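Local coordinates for protein oxidase/hydroxylase (PDB 4XC9) that probably acts as a metal-binding, 2-oxoglutarate-dependent dioxygenase of the phytanoyl-CoA dioxygenase family, at residues 147-152 against 211-216. Numbering follows the deposited sequence.
Sequences SPEDGS and KLTEGD
Two loops of the cupin-type double-stranded beta-helix, segments 147-152 and 211-216, meet where L212 N donates to E149 O over 2.6 Å. That bond is nearly straight, 170° at the hydrogen; the same oxygen also takes a CA-H...O contact from K211 CA at 3.2 Å. Beside it, L212 CD1 rests on E149 CB at 3.8 Å. A G151 N to P148 O bond closes the turn 148-151, and G151 sits over K211, their CA atoms 4.0 Å apart, where a CB on G151 would crowd K211 CB and press on the D150 carbonyl oxygen. In the fold, 147-152 lies on the way from strand 136-141 of the six-stranded sheet to strand 153-156 of the four-stranded one, and 211-216 on the way back, from 206-208 to 217-226. K211 leaves with CG anti to its own N (chi1 180°), runs extended alongside D150, and bends only at chi4, bringing NZ to T213 OG1 (2.7 Å) and T213 O, with weaker bonds to the carbonyls of E214 and G215. T213 OG1 in turn gives a weak bond to D150 OD2 (2.8 Å), the T213 and D150 side chains crossing at about a right angle. D150 OD1 lies 3.9 Å from K211 NZ, a long salt bridge, and also pairs with R217, which binds 2-oxoglutarate. A methionine in place of K211 would probably leave T213 OG1 and the loop carbonyls without the ammonium's bonds, freeing that loop to shift.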
ATOM      1  N   SER B 147     -33.053   5.964  15.257  1.00 44.10           N
ATOM      2  CA  SER B 147     -33.328   4.528  15.205  1.00 40.97           C
ATOM      3  C   SER B 147     -33.215   4.070  13.766  1.00 34.99           C
ATOM      4  O   SER B 147     -33.178   4.895  12.865  1.00 37.20           O
ATOM      5  CB  SER B 147     -34.707   4.197  15.786  1.00 41.73           C
ATOM      6  OG  SER B 147     -35.724   4.949  15.157  1.00 45.86           O
ATOM      7  N   PRO B 148     -33.096   2.753  13.545  1.00 35.75           N
ATOM      8  CA  PRO B 148     -33.046   2.267  12.166  1.00 36.65           C
ATOM      9  C   PRO B 148     -34.289   2.626  11.360  1.00 41.52           C
ATOM     10  O   PRO B 148     -34.173   3.164  10.269  1.00 38.30           O
ATOM     11  CB  PRO B 148     -32.931   0.756  12.344  1.00 40.83           C
ATOM     12  CG  PRO B 148     -32.170   0.606  13.615  1.00 39.66           C
ATOM     13  CD  PRO B 148     -32.681   1.713  14.504  1.00 39.57           C
ATOM     14  N   GLU B 149     -35.466   2.342  11.906  1.00 46.34           N
ATOM     15  CA  GLU B 149     -36.709   2.549  11.176  1.00 44.54           C
ATOM     16  C   GLU B 149     -36.968   4.035  10.915  1.00 43.55           C
ATOM     17  O   GLU B 149     -37.816   4.383  10.102  1.00 41.32           O
ATOM     18  CB  GLU B 149     -37.893   1.916  11.929  1.00 47.10           C
ATOM     19  CG  GLU B 149     -38.263   2.585  13.251  1.00 43.74           C
ATOM     20  CD  GLU B 149     -37.429   2.085  14.426  1.00 55.46           C
ATOM     21  OE1 GLU B 149     -36.356   1.458  14.193  1.00 45.44           O
ATOM     22  OE2 GLU B 149     -37.853   2.321  15.585  1.00 56.22           O
ATOM     23  N   ASP B 150     -36.228   4.917  11.579  1.00 42.83           N
ATOM     24  CA  ASP B 150     -36.357   6.339  11.274  1.00 41.86           C
ATOM     25  C   ASP B 150     -35.539   6.761  10.035  1.00 41.68           C
ATOM     26  O   ASP B 150     -35.474   7.943   9.686  1.00 41.39           O
ATOM     27  CB  ASP B 150     -35.957   7.181  12.482  1.00 46.89           C
ATOM     28  CG  ASP B 150     -36.861   8.383  12.661  1.00 54.91           C
ATOM     29  OD1 ASP B 150     -36.560   9.458  12.099  1.00 54.95           O
ATOM     30  OD2 ASP B 150     -37.898   8.240  13.340  1.00 57.41           O
ATOM     31  N   GLY B 151     -34.944   5.783   9.357  1.00 35.63           N
ATOM     32  CA  GLY B 151     -34.174   6.041   8.155  1.00 40.92           C
ATOM     33  C   GLY B 151     -32.729   6.446   8.407  1.00 37.12           C
ATOM     34  O   GLY B 151     -32.251   7.403   7.816  1.00 36.72           O
ATOM     35  N   SER B 152     -32.034   5.714   9.278  1.00 37.71           N
ATOM     36  CA  SER B 152     -30.671   6.091   9.675  1.00 42.17           C
ATOM     37  C   SER B 152     -29.598   5.703   8.653  1.00 37.00           C
ATOM     38  O   SER B 152     -29.683   4.648   8.011  1.00 35.96           O
ATOM     39  CB  SER B 152     -30.318   5.481  11.046  1.00 42.09           C
ATOM     40  OG  SER B 152     -30.329   4.058  11.040  1.00 36.62           O
ATOM     41  N   LYS B 211     -37.102   4.255   5.979  1.00 40.10           N
ATOM     42  CA  LYS B 211     -37.828   5.047   6.974  1.00 40.87           C
ATOM     43  C   LYS B 211     -39.288   4.619   7.084  1.00 45.91           C
ATOM     44  O   LYS B 211     -40.037   4.682   6.109  1.00 43.01           O
ATOM     45  CB  LYS B 211     -37.750   6.529   6.626  1.00 43.13           C
ATOM     46  CG  LYS B 211     -38.463   7.446   7.581  1.00 44.47           C
ATOM     47  CD  LYS B 211     -38.221   8.884   7.162  1.00 48.49           C
ATOM     48  CE  LYS B 211     -39.204   9.829   7.816  1.00 55.05           C
ATOM     49  NZ  LYS B 211     -39.202   9.732   9.303  1.00 59.12           N
ATOM     50  N   LEU B 212     -39.681   4.190   8.282  1.00 43.43           N
ATOM     51  CA  LEU B 212     -41.030   3.706   8.534  1.00 44.42           C
ATOM     52  C   LEU B 212     -41.846   4.743   9.289  1.00 48.61           C
ATOM     53  O   LEU B 212     -43.067   4.675   9.342  1.00 54.48           O
ATOM     54  CB  LEU B 212     -40.991   2.399   9.326  1.00 44.50           C
ATOM     55  CG  LEU B 212     -40.115   1.310   8.723  1.00 43.09           C
ATOM     56  CD1 LEU B 212     -40.214   0.022   9.516  1.00 37.63           C
ATOM     57  CD2 LEU B 212     -40.511   1.097   7.276  1.00 45.15           C
ATOM     58  N   THR B 213     -41.156   5.713   9.864  1.00 50.46           N
ATOM     59  CA  THR B 213     -41.781   6.692  10.735  1.00 49.40           C
ATOM     60  C   THR B 213     -42.281   7.939  10.000  1.00 52.10           C
ATOM     61  O   THR B 213     -41.785   8.288   8.931  1.00 54.28           O
ATOM     62  CB  THR B 213     -40.793   7.125  11.813  1.00 52.95           C
ATOM     63  OG1 THR B 213     -39.777   7.953  11.223  1.00 50.91           O
ATOM     64  CG2 THR B 213     -40.149   5.900  12.427  1.00 50.01           C
ATOM     65  N   GLU B 214     -43.256   8.616  10.590  1.00 52.02           N
ATOM     66  CA  GLU B 214     -43.773   9.856  10.031  1.00 54.03           C
ATOM     67  C   GLU B 214     -42.793  11.002  10.251  1.00 55.89           C
ATOM     68  O   GLU B 214     -41.808  10.867  10.973  1.00 53.25           O
ATOM     69  CB  GLU B 214     -45.124  10.206  10.659  1.00 59.38           C
ATOM     70  CG  GLU B 214     -46.190   9.126  10.505  1.00 62.10           C
ATOM     71  CD  GLU B 214     -46.790   9.103   9.112  1.00 65.91           C
ATOM     72  OE1 GLU B 214     -46.548  10.070   8.353  1.00 68.46           O
ATOM     73  OE2 GLU B 214     -47.497   8.125   8.774  1.00 60.11           O
ATOM     74  N   GLY B 215     -43.072  12.136   9.622  1.00 60.63           N
ATOM     75  CA  GLY B 215     -42.287  13.333   9.842  1.00 58.77           C
ATOM     76  C   GLY B 215     -41.036  13.351   9.005  1.00 61.61           C
ATOM     77  O   GLY B 215     -40.252  12.406   9.017  1.00 65.06           O
ATOM     78  N   ASP B 216     -40.844  14.442   8.278  1.00 64.88           N
ATOM     79  CA  ASP B 216     -39.747  14.539   7.330  1.00 64.55           C
ATOM     80  C   ASP B 216     -38.376  14.569   8.009  1.00 64.28           C
ATOM     81  O   ASP B 216     -38.276  14.708   9.234  1.00 65.12           O
ATOM     82  CB  ASP B 216     -39.939  15.769   6.447  1.00 63.75           C
ATOM     83  CG  ASP B 216     -41.137  15.631   5.534  1.00 64.97           C
ATOM     84  OD1 ASP B 216     -41.947  14.704   5.766  1.00 64.73           O
ATOM     85  OD2 ASP B 216     -41.272  16.437   4.593  1.00 65.30           O
TER